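Extracellular ligand-binding receptor (Rhodopseudomonas palustris, PDB 3SG0) binds benzoylformate and probably related aromatic acids, as a solute-binding protein of the leucine-binding protein family thought to serve transport. Local coordinates at residues Q231-Q245 with K256-A268. Numbering follows the deposited sequence.
Sequences QKALRERGFKGAIYQ and KLGGKDVEGAIFA
Y244 and I266 bridge two strands that run in the same direction, their CA atoms 5.0 Å apart. The direct backbone bond is Q245 N to I266 O, 3.0 Å long and fairly straight (162°); the same oxygen receives a CA-H...O contact from Y244. On either side of the bridge water takes over: one molecule donates to both I243 O and G264 O, and another joins Q245 O to A268 N. With helix 252-258 as the connection, this is a beta-alpha-beta crossover of the periplasmic-binding-protein fold, and because strand 266-269 also pairs with strand 373-378, the bridge joins the parallel and antiparallel sheets. The F267 side chain lies about 9 Å from the bound benzoylformic acid.

Y244 and I266 lie side by side and point the same way, Y244 CD1 3.8 Å from I266 CB. Helix 228-236 meets the loop after helix 252-258. K232 crosses D261 at about a right angle; bends at chi3 and chi4 turn K232 NZ back to D261 OD2, 2.8 Å away, on the anti side and 26° out of the carboxylate plane. A water links NZ to L257 O. Q231 crosses V262, Q231 CD 3.8 Å from V262 CG1, while NE2 makes a weak bond to D261 O and OE1 accepts a nearly linear bond (178°) from Q245 NE2, which also serves A227 O.

R235 slides past D261, R235 CB 3.6 Å from D261 OD1. Its guanidinium grips G241 O end-on through NH1 and NH2. NH1 also reaches F239 O, I243 CD1 lies over one face, and a water accepts from R235 NH2 and donates to E263 O.

Such bonding fixes the guanidinium's rotation and ties the helix to the turn leading into strand 242-244. K232, and more distantly R235, would probably favour the ionised form of D261.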
loop_
_atom_site.group_PDB
_atom_site.type_symbol
_atom_site.label_atom_id
_atom_site.label_comp_id
_atom_site.label_asym_id
_atom_site.label_seq_id
_atom_site.Cartn_x
_atom_site.Cartn_y
_atom_site.Cartn_z
ATOM N N GLN A 231 16.421 -4.854 -10.237
ATOM C CA GLN A 231 16.020 -5.652 -11.387
ATOM C C GLN A 231 16.914 -5.359 -12.597
ATOM O O GLN A 231 17.382 -6.280 -13.265
ATOM C CB GLN A 231 14.535 -5.446 -11.712
ATOM C CG GLN A 231 14.074 -6.288 -12.891
ATOM C CD GLN A 231 12.671 -6.831 -12.738
ATOM O OE1 GLN A 231 11.941 -6.490 -11.806
ATOM N NE2 GLN A 231 12.291 -7.704 -13.662
ATOM N N LYS A 232 17.159 -4.084 -12.870
ATOM C CA LYS A 232 18.086 -3.715 -13.935
ATOM C C LYS A 232 19.492 -4.243 -13.669
ATOM O O LYS A 232 20.169 -4.704 -14.587
ATOM C CB LYS A 232 18.126 -2.198 -14.133
ATOM C CG LYS A 232 16.905 -1.630 -14.829
ATOM C CD LYS A 232 17.090 -0.154 -15.167
ATOM C CE LYS A 232 17.690 0.038 -16.548
ATOM N NZ LYS A 232 16.718 -0.320 -17.621
ATOM N N ALA A 233 19.942 -4.170 -12.424
ATOM C CA ALA A 233 21.287 -4.631 -12.097
ATOM C C ALA A 233 21.424 -6.131 -12.330
ATOM O O ALA A 233 22.429 -6.594 -12.874
ATOM C CB ALA A 233 21.642 -4.267 -10.661
ATOM N N LEU A 234 20.410 -6.895 -11.941
ATOM C CA LEU A 234 20.419 -8.328 -12.199
ATOM C C LEU A 234 20.496 -8.611 -13.696
ATOM O O LEU A 234 21.306 -9.434 -14.142
ATOM C CB LEU A 234 19.179 -8.984 -11.594
ATOM C CG LEU A 234 19.235 -9.206 -10.082
ATOM C CD1 LEU A 234 17.844 -9.344 -9.503
ATOM C CD2 LEU A 234 20.085 -10.433 -9.759
ATOM N N ARG A 235 19.663 -7.933 -14.481
ATOM C CA ARG A 235 19.642 -8.176 -15.919
ATOM C C ARG A 235 20.957 -7.762 -16.573
ATOM O O ARG A 235 21.481 -8.476 -17.435
ATOM C CB ARG A 235 18.459 -7.470 -16.590
ATOM C CG ARG A 235 17.090 -8.006 -16.183
ATOM C CD ARG A 235 16.901 -9.457 -16.609
ATOM N NE ARG A 235 15.531 -9.910 -16.378
ATOM C CZ ARG A 235 15.208 -11.108 -15.901
ATOM N NH1 ARG A 235 16.157 -11.986 -15.608
ATOM N NH2 ARG A 235 13.931 -11.429 -15.716
ATOM N N GLU A 236 21.495 -6.622 -16.161
ATOM C CA GLU A 236 22.734 -6.121 -16.743
ATOM C C GLU A 236 23.908 -7.047 -16.439
ATOM O O GLU A 236 24.860 -7.136 -17.220
ATOM C CB GLU A 236 23.003 -4.692 -16.263
ATOM C CG GLU A 236 22.035 -3.677 -16.864
ATOM C CD GLU A 236 22.075 -2.330 -16.173
ATOM O OE1 GLU A 236 22.891 -2.156 -15.242
ATOM O OE2 GLU A 236 21.282 -1.445 -16.560
ATOM N N ARG A 237 23.836 -7.746 -15.310
ATOM C CA ARG A 237 24.909 -8.653 -14.904
ATOM C C ARG A 237 24.669 -10.100 -15.319
ATOM O O ARG A 237 25.362 -11.012 -14.859
ATOM C CB ARG A 237 25.191 -8.532 -13.404
ATOM C CG ARG A 237 25.587 -7.118 -13.008
ATOM C CD ARG A 237 26.620 -7.072 -11.900
ATOM N NE ARG A 237 27.210 -5.738 -11.799
ATOM C CZ ARG A 237 28.455 -5.436 -12.160
ATOM N NH1 ARG A 237 28.899 -4.192 -12.035
ATOM N NH2 ARG A 237 29.263 -6.374 -12.633
ATOM N N GLY A 238 23.689 -10.304 -16.195
ATOM C CA GLY A 238 23.544 -11.572 -16.887
ATOM C C GLY A 238 22.497 -12.526 -16.358
ATOM O O GLY A 238 22.337 -13.621 -16.893
ATOM N N PHE A 239 21.772 -12.135 -15.317
ATOM C CA PHE A 239 20.754 -13.027 -14.798
ATOM C C PHE A 239 19.574 -13.103 -15.758
ATOM O O PHE A 239 18.984 -12.082 -16.111
ATOM C CB PHE A 239 20.281 -12.605 -13.410
ATOM C CG PHE A 239 19.338 -13.588 -12.796
ATOM C CD1 PHE A 239 19.799 -14.833 -12.394
ATOM C CD2 PHE A 239 17.992 -13.298 -12.650
ATOM C CE1 PHE A 239 18.948 -15.761 -11.850
ATOM C CE2 PHE A 239 17.132 -14.227 -12.101
ATOM C CZ PHE A 239 17.612 -15.462 -11.701
ATOM N N LYS A 240 19.240 -14.319 -16.180
ATOM C CA LYS A 240 18.202 -14.514 -17.184
ATOM C C LYS A 240 16.938 -15.163 -16.623
ATOM O O LYS A 240 15.931 -15.268 -17.321
ATOM C CB LYS A 240 18.745 -15.337 -18.356
ATOM C CG LYS A 240 19.936 -14.696 -19.053
ATOM C CD LYS A 240 19.630 -14.401 -20.514
ATOM C CE LYS A 240 20.838 -13.808 -21.229
ATOM N NZ LYS A 240 21.234 -12.488 -20.664
ATOM N N GLY A 241 16.986 -15.596 -15.366
ATOM C CA GLY A 241 15.855 -16.279 -14.761
ATOM C C GLY A 241 14.691 -15.372 -14.402
ATOM O O GLY A 241 14.725 -14.162 -14.622
ATOM N N ALA A 242 13.648 -15.967 -13.844
ATOM C CA ALA A 242 12.463 -15.215 -13.453
ATOM C C ALA A 242 12.768 -14.253 -12.313
ATOM O O ALA A 242 13.506 -14.589 -11.383
ATOM C CB ALA A 242 11.353 -16.163 -13.048
ATOM N N ILE A 243 12.191 -13.057 -12.390
ATOM C CA ILE A 243 12.284 -12.096 -11.301
ATOM C C ILE A 243 10.880 -11.764 -10.811
ATOM O O ILE A 243 9.965 -11.503 -11.601
ATOM C CB ILE A 243 13.040 -10.830 -11.736
ATOM C CG1 ILE A 243 14.498 -11.172 -12.069
ATOM C CG2 ILE A 243 12.982 -9.778 -10.638
ATOM C CD1 ILE A 243 15.283 -10.007 -12.645
ATOM N N TYR A 244 10.718 -11.820 -9.497
ATOM C CA TYR A 244 9.449 -11.537 -8.844
ATOM C C TYR A 244 9.586 -10.268 -8.026
ATOM O O TYR A 244 10.639 -10.015 -7.433
ATOM C CB TYR A 244 9.061 -12.719 -7.961
ATOM C CG TYR A 244 8.880 -13.948 -8.800
ATOM C CD1 TYR A 244 7.724 -14.127 -9.538
ATOM C CD2 TYR A 244 9.888 -14.894 -8.920
ATOM C CE1 TYR A 244 7.554 -15.231 -10.345
ATOM C CE2 TYR A 244 9.725 -16.009 -9.725
ATOM C CZ TYR A 244 8.562 -16.162 -10.436
ATOM O OH TYR A 244 8.396 -17.264 -11.243
ATOM N N GLN A 245 8.535 -9.452 -8.024
ATOM C CA GLN A 245 8.517 -8.229 -7.240
ATOM C C GLN A 245 7.289 -8.271 -6.333
ATOM O O GLN A 245 6.747 -9.350 -6.068
ATOM C CB GLN A 245 8.543 -6.994 -8.150
ATOM C CG GLN A 245 9.859 -6.819 -8.917
ATOM C CD GLN A 245 10.718 -5.661 -8.409
ATOM O OE1 GLN A 245 10.543 -5.166 -7.296
ATOM N NE2 GLN A 245 11.651 -5.217 -9.241
ATOM N N LYS A 256 7.680 2.301 -16.962
ATOM C CA LYS A 256 8.350 3.259 -17.837
ATOM C C LYS A 256 9.852 3.321 -17.561
ATOM O O LYS A 256 10.669 3.285 -18.486
ATOM C CB LYS A 256 7.724 4.642 -17.673
ATOM C CG LYS A 256 8.326 5.721 -18.563
ATOM C CD LYS A 256 7.610 7.046 -18.347
ATOM C CE LYS A 256 8.316 8.192 -19.050
ATOM N NZ LYS A 256 7.711 9.505 -18.688
ATOM N N LEU A 257 10.213 3.414 -16.289
ATOM C CA LEU A 257 11.618 3.503 -15.910
ATOM C C LEU A 257 12.340 2.183 -16.155
ATOM O O LEU A 257 13.494 2.162 -16.591
ATOM C CB LEU A 257 11.739 3.912 -14.441
ATOM C CG LEU A 257 13.152 4.207 -13.937
ATOM C CD1 LEU A 257 13.729 5.430 -14.649
ATOM C CD2 LEU A 257 13.148 4.412 -12.428
ATOM N N GLY A 258 11.657 1.075 -15.891
ATOM C CA GLY A 258 12.277 -0.234 -15.988
ATOM C C GLY A 258 12.429 -0.753 -17.404
ATOM O O GLY A 258 13.361 -1.501 -17.690
ATOM N N GLY A 259 11.511 -0.379 -18.289
ATOM C CA GLY A 259 11.609 -0.775 -19.683
ATOM C C GLY A 259 11.677 -2.279 -19.881
ATOM O O GLY A 259 11.005 -3.043 -19.184
ATOM N N LYS A 260 12.507 -2.712 -20.826
ATOM C CA LYS A 260 12.598 -4.128 -21.163
ATOM C C LYS A 260 13.087 -4.974 -19.990
ATOM O O LYS A 260 12.767 -6.158 -19.898
ATOM C CB LYS A 260 13.495 -4.337 -22.389
ATOM C CG LYS A 260 14.988 -4.274 -22.104
ATOM C CD LYS A 260 15.791 -4.291 -23.398
ATOM C CE LYS A 260 17.268 -4.546 -23.144
ATOM N NZ LYS A 260 17.532 -5.964 -22.770
ATOM N N ASP A 261 13.846 -4.367 -19.085
ATOM C CA ASP A 261 14.382 -5.114 -17.948
ATOM C C ASP A 261 13.313 -5.591 -16.961
ATOM O O ASP A 261 13.529 -6.571 -16.242
ATOM C CB ASP A 261 15.441 -4.300 -17.208
ATOM C CG ASP A 261 16.692 -4.072 -18.037
ATOM O OD1 ASP A 261 17.070 -4.963 -18.830
ATOM O OD2 ASP A 261 17.302 -2.994 -17.895
ATOM N N VAL A 262 12.169 -4.910 -16.923
ATOM C CA VAL A 262 11.096 -5.318 -16.013
ATOM C C VAL A 262 9.964 -6.070 -16.706
ATOM O O VAL A 262 9.038 -6.554 -16.050
ATOM C CB VAL A 262 10.550 -4.145 -15.163
ATOM C CG1 VAL A 262 11.684 -3.505 -14.370
ATOM C CG2 VAL A 262 9.815 -3.120 -16.027
ATOM N N GLU A 263 10.032 -6.181 -18.029
ATOM C CA GLU A 263 9.076 -7.001 -18.754
ATOM C C GLU A 263 9.088 -8.410 -18.165
ATOM O O GLU A 263 10.152 -8.973 -17.893
ATOM C CB GLU A 263 9.426 -7.026 -20.244
ATOM C CG GLU A 263 8.511 -7.879 -21.104
ATOM C CD GLU A 263 7.144 -7.255 -21.324
ATOM O OE1 GLU A 263 6.941 -6.085 -20.932
ATOM O OE2 GLU A 263 6.270 -7.945 -21.895
ATOM N N GLY A 264 7.902 -8.965 -17.944
ATOM C CA GLY A 264 7.790 -10.304 -17.405
ATOM C C GLY A 264 7.801 -10.396 -15.890
ATOM O O GLY A 264 7.579 -11.477 -15.348
ATOM N N ALA A 265 8.060 -9.289 -15.200
ATOM C CA ALA A 265 8.002 -9.311 -13.742
ATOM C C ALA A 265 6.614 -9.753 -13.288
ATOM O O ALA A 265 5.608 -9.366 -13.887
ATOM C CB ALA A 265 8.333 -7.945 -13.165
ATOM N N ILE A 266 6.567 -10.549 -12.226
ATOM C CA ILE A 266 5.316 -11.019 -11.655
ATOM C C ILE A 266 5.299 -10.661 -10.178
ATOM O O ILE A 266 6.329 -10.738 -9.502
ATOM C CB ILE A 266 5.154 -12.546 -11.856
ATOM C CG1 ILE A 266 4.922 -12.851 -13.338
ATOM C CG2 ILE A 266 4.020 -13.099 -10.994
ATOM C CD1 ILE A 266 5.059 -14.315 -13.706
ATOM N N PHE A 267 4.136 -10.255 -9.684
ATOM C CA PHE A 267 3.960 -9.969 -8.263
ATOM C C PHE A 267 2.534 -10.278 -7.849
ATOM O O PHE A 267 1.635 -10.330 -8.697
ATOM C CB PHE A 267 4.311 -8.510 -7.924
ATOM C CG PHE A 267 3.466 -7.472 -8.639
ATOM C CD1 PHE A 267 2.340 -6.923 -8.041
ATOM C CD2 PHE A 267 3.831 -7.018 -9.896
ATOM C CE1 PHE A 267 1.591 -5.953 -8.693
ATOM C CE2 PHE A 267 3.081 -6.057 -10.557
ATOM C CZ PHE A 267 1.971 -5.520 -9.952
ATOM N N ALA A 268 2.324 -10.497 -6.558
ATOM C CA ALA A 268 0.976 -10.601 -6.026
ATOM C C ALA A 268 0.501 -9.202 -5.658
ATOM O O ALA A 268 1.186 -8.473 -4.931
ATOM C CB ALA A 268 0.958 -11.514 -4.811
HETATM O O HOH W 1 14.831 1.140 -19.306
HETATM O O HOH W 2 11.397 -9.761 -15.507
HETATM O O HOH W 3 13.341 -8.864 -18.246
HETATM O O HOH W 4 10.758 -12.383 -14.919
HETATM O O HOH W 5 8.587 -13.244 -13.464
HETATM O O HOH W 6 4.543 -10.390 -4.661
#